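Predicted ATPase involved in replication control, Cdc46/Mcm family (Methanopyrus kandleri AV19, PDB 3F8T) is an archaeal homolog of the MCM replicative helicases, a family to which ATP and single-stranded DNA binding are generally assigned. Local coordinates at residues A147-G152 / S169-A174; R126-A131 / H153-G158; H308-P313 / A344-G349; P356-I361 / I374-V379. The protein carries 2 engineered substitutions. One frame throughout, in Å; residues are numbered along the deposited sequence.

Contact 1: residues A147-G152 / S169-A174; sequences AVRLHG and SATLDA
The guanidinium of Arg149 has the Thr171 methyl over the centre of one face, Arg149 CZ lying 3.4 Å from Thr171 CG2, and turns its edge to the Asp173 carboxylate. The grip is side-on: Arg149 NE donates to Asp173 OD1 at 2.7 Å and Arg149 NH2 to Asp173 OD2 at 3.1 Å, a salt bridge on the syn side of both oxygens although the two planes stand 37° apart. A bend at chi3 (-72°) puts NE within reach. His151 also meets the acid with its ring edge, NE2 donating to Asp173 OD1 at 2.7 Å from the anti side and from the opposite face to Arg149 NE. Three bonds fix the carboxylate's rotation and would be expected to favour its charged form. An alanine in place of Arg149 would probably leave the buried Asp173 without the guanidinium that pairs with both its oxygens. The parallel backbones bond from Leu172 N to Ala147 O (3.0 Å) and from Ala174 N to Arg149 O (3.0 Å). Branched, apolar Val148 and Leu172 suit the other face, where they meet Ile121 and Ile163. Strands 145-149 and 171-174 pair as the parallel closure of an OB barrel, between strands 134-140 and 160-168.

Contact 2: residues R126-A131 / H153-G158; sequences REVRGA and HRLGPG
Val128 sets its two methyls against the loop 153-158, CG1 toward Leu155 and Gly156, CG2 toward the Pro157 ring. CG1 of Val128 lies 3.8 Å from Leu155 CD1, the two side chains sliding past each other in opposite directions, and Val128 CG1 is 4.1 Å from Gly156 CA. CG2 of Val128 comes to 4.0 Å from Pro157 CD, the Val128 and Pro157 side chains crossing at about a right angle. A beta-branched residue suits this place because its fork serves both neighbours at once. An alanine in place of Val128 would probably open a gap here and leave Leu155 CD1 and the Pro157 ring without their methyl partners. In the next shell, Leu155 keeps CD1 turned from the position anti to CA (chi2 63°), which places it against the valine. Gly156 fits its extended backbone, where a CB would press on Pro157 CD. On the strand, Arg126 and Glu127 form a classic beta bulge facing Ile138, just ahead of Val128. Around this, Leu134 and Trp289 also touch Val128, and Pro157 rests on Leu291 and Ala293; the loop linking strands 145-149 and 160-168 of the OB fold is thereby packed against strand 118-130 and its partner 289-293, with Leu155 reaching Val177 of strand 176-180.

Contact 3: residues H308-P313 / A344-G349; sequences HLEGAP and AAINPG
Leu309 and Ala345 join the two segments through a backbone hydrogen bond, Leu309 N to Ala345 O at 2.8 Å, nearly straight at both ends. A second bond uses a side chain: Asn347 N donates to Glu310 OE1 at 3.2 Å, approaching from well above the carboxylate plane (48° out of it). The glutamate gets there by folding back, CG lying between its backbone N and carbonyl carbon (chi1 60°) and the chain then bending at chi2, and so its acid group supplies an acceptor to the N-H that follows the last strand residue.

The apolar contacts lie alongside these bonds. Leu309 sends CD2 to within 3.9 Å of Ala344 CB, a small partner that lets the leucine come close to the strand. Ile346 lays its long branch against the Glu310 backbone, with Ile346 CD1 3.7 Å from Glu310 CA. Leu243 and Leu363 complete this pocket by touching both Leu309 and Ile346. A local turn shapes the loop: Leu309 to Ala312 is a type II beta turn, in which Gly311 suits the positive phi.

Loop 308-313 leaves strand 303-307, which neighbours strand 341-346 in the parallel sheet of the P-loop NTPase fold of the MCM family. In that family, loop 308-313 and Asn347 would occupy positions corresponding to the end of Walker B and to sensor 1, a correspondence of place that by itself implies no activity.

Contact 4: residues P356-I361 / I374-V379; sequences PPIARI and IAFLGV
Phe376 projects as a flat wedge toward the turn 356-361. Pro357 sits over one face, its CB 4.0 Å from the ring centroid in a CH-pi contact, while Ile374 CG2 of the same strand lies above the opposite face, toward the rim. At its far end the ring enters a hollow formed by two isoleucines: Phe376 CZ comes to 3.9 Å from Ile358 CB, and Phe376 CE2 to 3.6 Å from Ile361 CD1, the latter side chain crossing the phenylalanine at about a right angle. CD1 of Ile361, anti to its own CA (chi2 173°), also reaches Ile374 tip to tip, Ile361 CD1 being 4.1 Å from Ile374 CG2. The side chains of Ile358 and Ile374 cross at about a right angle, CD1 of Ile358 3.8 Å from CD1 of Ile374. Slender branched isoleucines suit the grooves beside a broad ring, and Pro357, with no N-H to satisfy, suits the start of a turn whose Ala359 N bonds back to Pro356 O. Tyr486 of helix 473-489 and Leu368 of helix 365-368 extend the cluster. Carbon meets carbon throughout these side-chain contacts, so this contact rests on shape and dispersion, and the backbone polar groups of the turn are partly met locally.

From the N terminus, the chain reaches 126-131 on strand 118-130, then 147-152, then 153-158, which closes contact 2, and finally 169-174, which closes contact 1. These two contacts therefore cross, and they meet directly where Leu150 packs on Leu155; together they tie strands and a connecting loop of the OB fold. Contacts 3 and 4 follow in series within the P-loop domain: 344-349 returns to 308-313, and then 374-379 to 356-361. They touch through a probable hydrogen bond from Arg360 to Gly349 and packing of Ile346 on Ile361, around one parallel sheet. The centres of contacts 2 and 3 are about 33 Å apart.

Contact 1: residues A147-G152 / S169-A174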
loop_
_atom_site.group_PDB
_atom_site.type_symbol
_atom_site.label_atom_id
_atom_site.label_comp_id
_atom_site.label_asym_id
_atom_site.label_seq_id
_atom_site.Cartn_x
_atom_site.Cartn_y
_atom_site.Cartn_z
ATOM N N ALA A 147 -14.406 -4.975 -13.251
ATOM C CA ALA A 147 -14.538 -6.433 -13.228
ATOM C C ALA A 147 -13.523 -7.032 -14.185
ATOM O O ALA A 147 -13.328 -6.500 -15.286
ATOM C CB ALA A 147 -15.977 -6.861 -13.623
ATOM N N VAL A 148 -12.901 -8.141 -13.775
ATOM C CA VAL A 148 -11.838 -8.809 -14.543
ATOM C C VAL A 148 -12.069 -10.314 -14.620
ATOM O O VAL A 148 -12.247 -10.972 -13.584
ATOM C CB VAL A 148 -10.412 -8.552 -13.924
ATOM C CG1 VAL A 148 -9.328 -9.117 -14.825
ATOM C CG2 VAL A 148 -10.156 -7.049 -13.672
ATOM N N ARG A 149 -12.089 -10.851 -15.845
ATOM C CA ARG A 149 -12.061 -12.297 -16.074
ATOM C C ARG A 149 -10.601 -12.687 -16.160
ATOM O O ARG A 149 -9.861 -12.161 -17.000
ATOM C CB ARG A 149 -12.815 -12.677 -17.356
ATOM C CG ARG A 149 -14.324 -12.755 -17.194
ATOM C CD ARG A 149 -14.996 -13.263 -18.487
ATOM N NE ARG A 149 -14.955 -12.238 -19.527
ATOM C CZ ARG A 149 -15.918 -11.352 -19.761
ATOM N NH1 ARG A 149 -17.035 -11.363 -19.040
ATOM N NH2 ARG A 149 -15.760 -10.443 -20.713
ATOM N N LEU A 150 -10.183 -13.586 -15.271
ATOM C CA LEU A 150 -8.754 -13.822 -15.040
ATOM C C LEU A 150 -8.088 -14.787 -16.014
ATOM O O LEU A 150 -6.888 -14.681 -16.254
ATOM C CB LEU A 150 -8.487 -14.243 -13.592
ATOM C CG LEU A 150 -8.760 -13.169 -12.525
ATOM C CD1 LEU A 150 -8.784 -13.797 -11.147
ATOM C CD2 LEU A 150 -7.723 -12.050 -12.591
ATOM N N HIS A 151 -8.850 -15.745 -16.541
ATOM C CA HIS A 151 -8.305 -16.695 -17.528
ATOM C C HIS A 151 -7.012 -17.363 -17.046
ATOM O O HIS A 151 -6.013 -17.403 -17.767
ATOM C CB HIS A 151 -8.073 -15.999 -18.881
ATOM C CG HIS A 151 -9.302 -15.362 -19.452
ATOM N ND1 HIS A 151 -10.415 -16.089 -19.824
ATOM C CD2 HIS A 151 -9.599 -14.065 -19.705
ATOM C CE1 HIS A 151 -11.342 -15.265 -20.281
ATOM N NE2 HIS A 151 -10.869 -14.030 -20.222
ATOM N N GLY A 152 -7.023 -17.875 -15.818
ATOM C CA GLY A 152 -5.868 -18.602 -15.279
ATOM C C GLY A 152 -4.808 -17.751 -14.611
ATOM O O GLY A 152 -3.897 -18.278 -13.956
ATOM N N SER A 169 -17.554 -5.671 -23.000
ATOM C CA SER A 169 -18.770 -5.309 -22.260
ATOM C C SER A 169 -18.512 -5.056 -20.772
ATOM O O SER A 169 -18.952 -5.826 -19.908
ATOM C CB SER A 169 -19.871 -6.356 -22.466
ATOM O OG SER A 169 -20.174 -6.501 -23.850
ATOM N N ALA A 170 -17.786 -3.977 -20.493
ATOM C CA ALA A 170 -17.501 -3.533 -19.124
ATOM C C ALA A 170 -16.750 -4.551 -18.256
ATOM O O ALA A 170 -16.721 -4.409 -17.027
ATOM C CB ALA A 170 -18.798 -3.047 -18.415
ATOM N N THR A 171 -16.157 -5.565 -18.888
ATOM C CA THR A 171 -15.252 -6.514 -18.221
ATOM C C THR A 171 -13.907 -6.571 -18.959
ATOM O O THR A 171 -13.860 -6.626 -20.196
ATOM C CB THR A 171 -15.864 -7.942 -18.122
ATOM O OG1 THR A 171 -17.030 -7.915 -17.279
ATOM C CG2 THR A 171 -14.864 -8.947 -17.537
ATOM N N LEU A 172 -12.818 -6.565 -18.193
ATOM C CA LEU A 172 -11.493 -6.704 -18.763
ATOM C C LEU A 172 -11.143 -8.180 -18.811
ATOM O O LEU A 172 -11.110 -8.844 -17.771
ATOM C CB LEU A 172 -10.455 -5.932 -17.922
ATOM C CG LEU A 172 -9.024 -5.896 -18.478
ATOM C CD1 LEU A 172 -8.984 -5.049 -19.755
ATOM C CD2 LEU A 172 -8.058 -5.347 -17.456
ATOM N N ASP A 173 -10.910 -8.698 -20.017
ATOM C CA ASP A 173 -10.407 -10.050 -20.180
ATOM C C ASP A 173 -8.893 -10.023 -20.079
ATOM O O ASP A 173 -8.206 -9.599 -21.000
ATOM C CB ASP A 173 -10.849 -10.646 -21.529
ATOM C CG ASP A 173 -12.289 -11.114 -21.499
ATOM O OD1 ASP A 173 -12.582 -12.041 -20.712
ATOM O OD2 ASP A 173 -13.121 -10.571 -22.257
ATOM N N ALA A 174 -8.381 -10.495 -18.952
ATOM C CA ALA A 174 -6.967 -10.411 -18.650
ATOM C C ALA A 174 -6.118 -11.246 -19.610
ATOM O O ALA A 174 -6.441 -12.410 -19.900
ATOM C CB ALA A 174 -6.717 -10.823 -17.177
HETATM O O HOH W 1 -16.102 -3.262 -14.759
#

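Contact 2: residues R126-A131 / H153-G158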
loop_
_atom_site.group_PDB
_atom_site.type_symbol
_atom_site.label_atom_id
_atom_site.label_comp_id
_atom_site.label_asym_id
_atom_site.label_seq_id
_atom_site.Cartn_x
_atom_site.Cartn_y
_atom_site.Cartn_z
ATOM N N ARG A 126 -9.890 -5.728 -4.922
ATOM C CA ARG A 126 -10.887 -5.673 -3.856
ATOM C C ARG A 126 -11.432 -7.051 -3.521
ATOM O O ARG A 126 -11.788 -7.326 -2.367
ATOM C CB ARG A 126 -12.052 -4.791 -4.293
ATOM C CG ARG A 126 -11.674 -3.335 -4.478
ATOM C CD ARG A 126 -11.675 -2.599 -3.149
ATOM N NE ARG A 126 -13.014 -2.121 -2.838
ATOM C CZ ARG A 126 -13.380 -0.846 -2.832
ATOM N NH1 ARG A 126 -12.511 0.122 -3.095
ATOM N NH2 ARG A 126 -14.631 -0.541 -2.548
ATOM N N GLU A 127 -11.500 -7.915 -4.536
ATOM C CA GLU A 127 -12.219 -9.169 -4.403
ATOM C C GLU A 127 -11.790 -10.157 -5.484
ATOM O O GLU A 127 -11.392 -9.762 -6.585
ATOM C CB GLU A 127 -13.732 -8.903 -4.482
ATOM C CG GLU A 127 -14.603 -10.133 -4.288
ATOM C CD GLU A 127 -16.075 -9.841 -4.458
ATOM O OE1 GLU A 127 -16.532 -8.739 -4.046
ATOM O OE2 GLU A 127 -16.779 -10.727 -5.006
ATOM N N VAL A 128 -11.839 -11.441 -5.150
ATOM C CA VAL A 128 -11.621 -12.492 -6.137
ATOM C C VAL A 128 -12.697 -13.543 -5.958
ATOM O O VAL A 128 -13.256 -13.683 -4.865
ATOM C CB VAL A 128 -10.216 -13.130 -6.056
ATOM C CG1 VAL A 128 -9.120 -12.091 -6.254
ATOM C CG2 VAL A 128 -9.997 -13.935 -4.740
ATOM N N ARG A 129 -13.007 -14.265 -7.030
ATOM C CA ARG A 129 -13.982 -15.339 -6.927
ATOM C C ARG A 129 -13.725 -16.476 -7.922
ATOM O O ARG A 129 -13.068 -16.288 -8.967
ATOM C CB ARG A 129 -15.422 -14.803 -6.995
ATOM C CG ARG A 129 -15.937 -14.439 -8.353
ATOM C CD ARG A 129 -17.413 -14.037 -8.273
ATOM N NE ARG A 129 -18.032 -13.989 -9.608
ATOM C CZ ARG A 129 -17.961 -12.950 -10.438
ATOM N NH1 ARG A 129 -17.295 -11.851 -10.090
ATOM N NH2 ARG A 129 -18.552 -13.010 -11.628
ATOM N N GLY A 130 -14.217 -17.655 -7.551
ATOM C CA GLY A 130 -14.065 -18.850 -8.364
ATOM C C GLY A 130 -14.621 -20.097 -7.697
ATOM O O GLY A 130 -15.396 -20.020 -6.745
ATOM N N ALA A 131 -14.232 -21.253 -8.220
ATOM C CA ALA A 131 -14.701 -22.523 -7.694
ATOM C C ALA A 131 -13.503 -23.464 -7.594
ATOM O O ALA A 131 -12.721 -23.389 -6.644
ATOM C CB ALA A 131 -15.798 -23.097 -8.589
ATOM N N HIS A 153 -4.903 -16.431 -14.777
ATOM C CA HIS A 153 -3.934 -15.522 -14.167
ATOM C C HIS A 153 -4.246 -15.332 -12.700
ATOM O O HIS A 153 -5.404 -15.177 -12.317
ATOM C CB HIS A 153 -3.903 -14.183 -14.889
ATOM C CG HIS A 153 -3.495 -14.289 -16.320
ATOM N ND1 HIS A 153 -4.408 -14.416 -17.342
ATOM C CD2 HIS A 153 -2.273 -14.303 -16.900
ATOM C CE1 HIS A 153 -3.767 -14.496 -18.494
ATOM N NE2 HIS A 153 -2.469 -14.430 -18.254
ATOM N N ARG A 154 -3.208 -15.353 -11.877
ATOM C CA ARG A 154 -3.405 -15.309 -10.443
ATOM C C ARG A 154 -3.140 -13.936 -9.821
ATOM O O ARG A 154 -2.336 -13.142 -10.310
ATOM C CB ARG A 154 -2.587 -16.411 -9.758
ATOM C CG ARG A 154 -3.297 -17.771 -9.780
ATOM C CD ARG A 154 -2.340 -18.942 -9.620
ATOM N NE ARG A 154 -1.580 -18.898 -8.368
ATOM C CZ ARG A 154 -1.977 -19.413 -7.199
ATOM N NH1 ARG A 154 -3.148 -20.027 -7.084
ATOM N NH2 ARG A 154 -1.187 -19.312 -6.131
ATOM N N LEU A 155 -3.867 -13.673 -8.746
ATOM C CA LEU A 155 -3.691 -12.487 -7.921
ATOM C C LEU A 155 -4.573 -12.701 -6.690
ATOM O O LEU A 155 -5.256 -13.742 -6.584
ATOM C CB LEU A 155 -4.026 -11.191 -8.698
ATOM C CG LEU A 155 -5.223 -11.118 -9.641
ATOM C CD1 LEU A 155 -6.559 -11.317 -8.904
ATOM C CD2 LEU A 155 -5.231 -9.811 -10.406
ATOM N N GLY A 156 -4.566 -11.753 -5.757
ATOM C CA GLY A 156 -5.372 -11.904 -4.543
ATOM C C GLY A 156 -5.804 -10.570 -3.958
ATOM O O GLY A 156 -5.232 -9.544 -4.294
ATOM N N PRO A 157 -6.804 -10.585 -3.061
ATOM C CA PRO A 157 -7.346 -9.335 -2.502
ATOM C C PRO A 157 -6.253 -8.534 -1.792
ATOM O O PRO A 157 -5.460 -9.106 -1.036
ATOM C CB PRO A 157 -8.386 -9.829 -1.492
ATOM C CG PRO A 157 -8.769 -11.243 -1.993
ATOM C CD PRO A 157 -7.456 -11.784 -2.491
ATOM N N GLY A 158 -6.194 -7.230 -2.052
ATOM C CA GLY A 158 -5.218 -6.352 -1.392
ATOM C C GLY A 158 -3.967 -6.120 -2.216
ATOM O O GLY A 158 -3.228 -5.156 -1.983
#

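Contact 3: residues H308-P313 / A344-G349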
loop_
_atom_site.group_PDB
_atom_site.type_symbol
_atom_site.label_atom_id
_atom_site.label_comp_id
_atom_site.label_asym_id
_atom_site.label_seq_id
_atom_site.Cartn_x
_atom_site.Cartn_y
_atom_site.Cartn_z
ATOM N N HIS A 308 -12.593 6.205 16.483
ATOM C CA HIS A 308 -13.518 5.777 17.541
ATOM C C HIS A 308 -13.241 4.371 18.073
ATOM O O HIS A 308 -14.121 3.497 18.052
ATOM C CB HIS A 308 -14.968 5.924 17.066
ATOM C CG HIS A 308 -15.244 7.262 16.452
ATOM N ND1 HIS A 308 -15.289 8.420 17.193
ATOM C CD2 HIS A 308 -15.433 7.632 15.164
ATOM C CE1 HIS A 308 -15.527 9.444 16.391
ATOM N NE2 HIS A 308 -15.605 8.994 15.153
ATOM N N LEU A 309 -12.022 4.169 18.557
ATOM C CA LEU A 309 -11.592 2.887 19.107
ATOM C C LEU A 309 -12.246 2.535 20.458
ATOM O O LEU A 309 -12.208 1.376 20.881
ATOM C CB LEU A 309 -10.052 2.868 19.231
ATOM C CG LEU A 309 -9.281 1.575 19.541
ATOM C CD1 LEU A 309 -9.479 0.525 18.440
ATOM C CD2 LEU A 309 -7.810 1.905 19.660
ATOM N N GLU A 310 -12.837 3.521 21.142
ATOM C CA GLU A 310 -13.426 3.271 22.467
ATOM C C GLU A 310 -14.371 2.082 22.439
ATOM O O GLU A 310 -15.213 1.983 21.542
ATOM C CB GLU A 310 -14.147 4.515 23.019
ATOM C CG GLU A 310 -15.302 5.031 22.158
ATOM C CD GLU A 310 -14.897 6.115 21.166
ATOM O OE1 GLU A 310 -13.686 6.351 20.952
ATOM O OE2 GLU A 310 -15.811 6.756 20.602
ATOM N N GLY A 311 -14.194 1.177 23.402
ATOM C CA GLY A 311 -15.043 -0.015 23.542
ATOM C C GLY A 311 -14.914 -0.988 22.381
ATOM O O GLY A 311 -15.845 -1.751 22.093
ATOM N N ALA A 312 -13.771 -0.953 21.697
ATOM C CA ALA A 312 -13.506 -1.862 20.585
ATOM C C ALA A 312 -13.799 -3.308 21.009
ATOM O O ALA A 312 -13.190 -3.790 21.967
ATOM C CB ALA A 312 -12.053 -1.735 20.152
ATOM N N PRO A 313 -14.720 -3.998 20.311
ATOM C CA PRO A 313 -15.017 -5.380 20.711
ATOM C C PRO A 313 -13.810 -6.293 20.560
ATOM O O PRO A 313 -12.942 -6.062 19.721
ATOM C CB PRO A 313 -16.138 -5.805 19.742
ATOM C CG PRO A 313 -16.716 -4.519 19.259
ATOM C CD PRO A 313 -15.537 -3.596 19.155
ATOM N N ALA A 344 -4.920 5.081 15.120
ATOM C CA ALA A 344 -6.198 4.946 15.797
ATOM C C ALA A 344 -6.506 6.223 16.576
ATOM O O ALA A 344 -5.605 7.014 16.863
ATOM C CB ALA A 344 -6.159 3.783 16.715
ATOM N N ALA A 345 -7.790 6.429 16.865
ATOM C CA ALA A 345 -8.237 7.531 17.716
ATOM C C ALA A 345 -9.232 7.029 18.755
ATOM O O ALA A 345 -10.114 6.208 18.456
ATOM C CB ALA A 345 -8.832 8.629 16.874
ATOM N N ILE A 346 -9.096 7.534 19.978
ATOM C CA ILE A 346 -10.004 7.162 21.063
ATOM C C ILE A 346 -10.424 8.406 21.836
ATOM O O ILE A 346 -9.619 9.324 22.044
ATOM C CB ILE A 346 -9.368 6.130 22.025
ATOM C CG1 ILE A 346 -10.413 5.531 22.961
ATOM C CG2 ILE A 346 -8.211 6.749 22.848
ATOM C CD1 ILE A 346 -10.008 4.184 23.560
ATOM N N ASN A 347 -11.693 8.431 22.230
ATOM C CA ASN A 347 -12.226 9.525 23.027
ATOM C C ASN A 347 -12.270 9.108 24.480
ATOM O O ASN A 347 -13.157 8.348 24.865
ATOM C CB ASN A 347 -13.632 9.915 22.562
ATOM C CG ASN A 347 -14.308 10.918 23.503
ATOM O OD1 ASN A 347 -13.671 11.473 24.400
ATOM N ND2 ASN A 347 -15.603 11.148 23.297
ATOM N N PRO A 348 -11.332 9.624 25.296
ATOM C CA PRO A 348 -11.316 9.338 26.730
ATOM C C PRO A 348 -12.409 10.157 27.424
ATOM O O PRO A 348 -13.562 10.162 26.976
ATOM C CB PRO A 348 -9.921 9.805 27.162
ATOM C CG PRO A 348 -9.565 10.880 26.188
ATOM C CD PRO A 348 -10.264 10.564 24.903
ATOM N N GLY A 349 -12.062 10.849 28.502
ATOM C CA GLY A 349 -12.997 11.790 29.114
ATOM C C GLY A 349 -12.599 12.218 30.504
ATOM O O GLY A 349 -11.457 12.008 30.934
#

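Contact 4: residues P356-I361 / I374-V379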
loop_
_atom_site.group_PDB
_atom_site.type_symbol
_atom_site.label_atom_id
_atom_site.label_comp_id
_atom_site.label_asym_id
_atom_site.label_seq_id
_atom_site.Cartn_x
_atom_site.Cartn_y
_atom_site.Cartn_z
ATOM N N PRO A 356 -4.142 9.532 36.094
ATOM C CA PRO A 356 -3.219 9.912 35.019
ATOM C C PRO A 356 -3.868 9.688 33.643
ATOM O O PRO A 356 -4.732 8.820 33.526
ATOM C CB PRO A 356 -2.038 8.955 35.221
ATOM C CG PRO A 356 -2.593 7.804 35.973
ATOM C CD PRO A 356 -3.610 8.414 36.892
ATOM N N PRO A 357 -3.472 10.469 32.613
ATOM C CA PRO A 357 -4.142 10.382 31.309
ATOM C C PRO A 357 -4.327 8.968 30.742
ATOM O O PRO A 357 -5.375 8.688 30.153
ATOM C CB PRO A 357 -3.242 11.220 30.404
ATOM C CG PRO A 357 -2.678 12.227 31.310
ATOM C CD PRO A 357 -2.406 11.485 32.585
ATOM N N ILE A 358 -3.349 8.086 30.928
ATOM C CA ILE A 358 -3.461 6.741 30.377
ATOM C C ILE A 358 -4.506 5.884 31.111
ATOM O O ILE A 358 -5.107 4.984 30.519
ATOM C CB ILE A 358 -2.095 6.014 30.290
ATOM C CG1 ILE A 358 -2.202 4.822 29.326
ATOM C CG2 ILE A 358 -1.569 5.627 31.686
ATOM C CD1 ILE A 358 -0.878 4.318 28.812
ATOM N N ALA A 359 -4.730 6.181 32.390
ATOM C CA ALA A 359 -5.739 5.475 33.174
ATOM C C ALA A 359 -7.158 5.762 32.683
ATOM O O ALA A 359 -8.065 4.961 32.907
ATOM C CB ALA A 359 -5.596 5.806 34.662
ATOM N N ARG A 360 -7.339 6.890 32.002
ATOM C CA ARG A 360 -8.647 7.296 31.480
ATOM C C ARG A 360 -9.027 6.619 30.158
ATOM O O ARG A 360 -10.172 6.719 29.716
ATOM C CB ARG A 360 -8.719 8.815 31.313
ATOM C CG ARG A 360 -8.678 9.602 32.621
ATOM C CD ARG A 360 -8.617 11.104 32.362
ATOM N NE ARG A 360 -7.622 11.448 31.343
ATOM C CZ ARG A 360 -7.882 12.113 30.214
ATOM N NH1 ARG A 360 -9.112 12.547 29.949
ATOM N NH2 ARG A 360 -6.900 12.362 29.348
ATOM N N ILE A 361 -8.065 5.949 29.533
ATOM C CA ILE A 361 -8.314 5.195 28.306
ATOM C C ILE A 361 -8.965 3.860 28.655
ATOM O O ILE A 361 -8.343 3.013 29.297
ATOM C CB ILE A 361 -7.000 4.935 27.535
ATOM C CG1 ILE A 361 -6.338 6.260 27.141
ATOM C CG2 ILE A 361 -7.253 4.062 26.305
ATOM C CD1 ILE A 361 -4.964 6.094 26.535
ATOM N N ILE A 374 1.234 6.729 22.329
ATOM C CA ILE A 374 -0.074 7.318 22.533
ATOM C C ILE A 374 0.111 8.823 22.589
ATOM O O ILE A 374 0.925 9.321 23.361
ATOM C CB ILE A 374 -0.788 6.815 23.815
ATOM C CG1 ILE A 374 -0.774 5.279 23.865
ATOM C CG2 ILE A 374 -2.217 7.427 23.870
ATOM C CD1 ILE A 374 -1.454 4.654 25.101
ATOM N N ALA A 375 -0.622 9.526 21.741
ATOM C CA ALA A 375 -0.556 10.979 21.663
ATOM C C ALA A 375 -1.767 11.580 22.386
ATOM O O ALA A 375 -2.899 11.568 21.868
ATOM C CB ALA A 375 -0.506 11.414 20.213
ATOM N N PHE A 376 -1.523 12.061 23.604
ATOM C CA PHE A 376 -2.555 12.672 24.431
ATOM C C PHE A 376 -2.685 14.120 24.029
ATOM O O PHE A 376 -1.814 14.935 24.341
ATOM C CB PHE A 376 -2.213 12.558 25.924
ATOM C CG PHE A 376 -2.063 11.143 26.408
ATOM C CD1 PHE A 376 -0.804 10.544 26.477
ATOM C CD2 PHE A 376 -3.177 10.409 26.793
ATOM C CE1 PHE A 376 -0.669 9.229 26.906
ATOM C CE2 PHE A 376 -3.049 9.110 27.223
ATOM C CZ PHE A 376 -1.793 8.514 27.281
ATOM N N LEU A 377 -3.753 14.438 23.303
ATOM C CA LEU A 377 -3.961 15.802 22.822
ATOM C C LEU A 377 -4.347 16.707 23.996
ATOM O O LEU A 377 -4.966 16.247 24.955
ATOM C CB LEU A 377 -5.040 15.836 21.731
ATOM C CG LEU A 377 -4.997 14.822 20.580
ATOM C CD1 LEU A 377 -5.984 15.231 19.502
ATOM C CD2 LEU A 377 -3.602 14.697 19.995
ATOM N N GLY A 378 -3.972 17.982 23.927
ATOM C CA GLY A 378 -4.205 18.908 25.049
ATOM C C GLY A 378 -3.200 18.700 26.174
ATOM O O GLY A 378 -3.140 19.493 27.127
ATOM N N VAL A 379 -2.416 17.627 26.048
ATOM C CA VAL A 379 -1.273 17.296 26.919
ATOM C C VAL A 379 -1.706 16.713 28.259
ATOM O O VAL A 379 -1.745 15.483 28.424
ATOM C CB VAL A 379 -0.264 18.483 27.078
ATOM C CG1 VAL A 379 0.677 18.266 28.261
ATOM C CG2 VAL A 379 0.536 18.680 25.792
#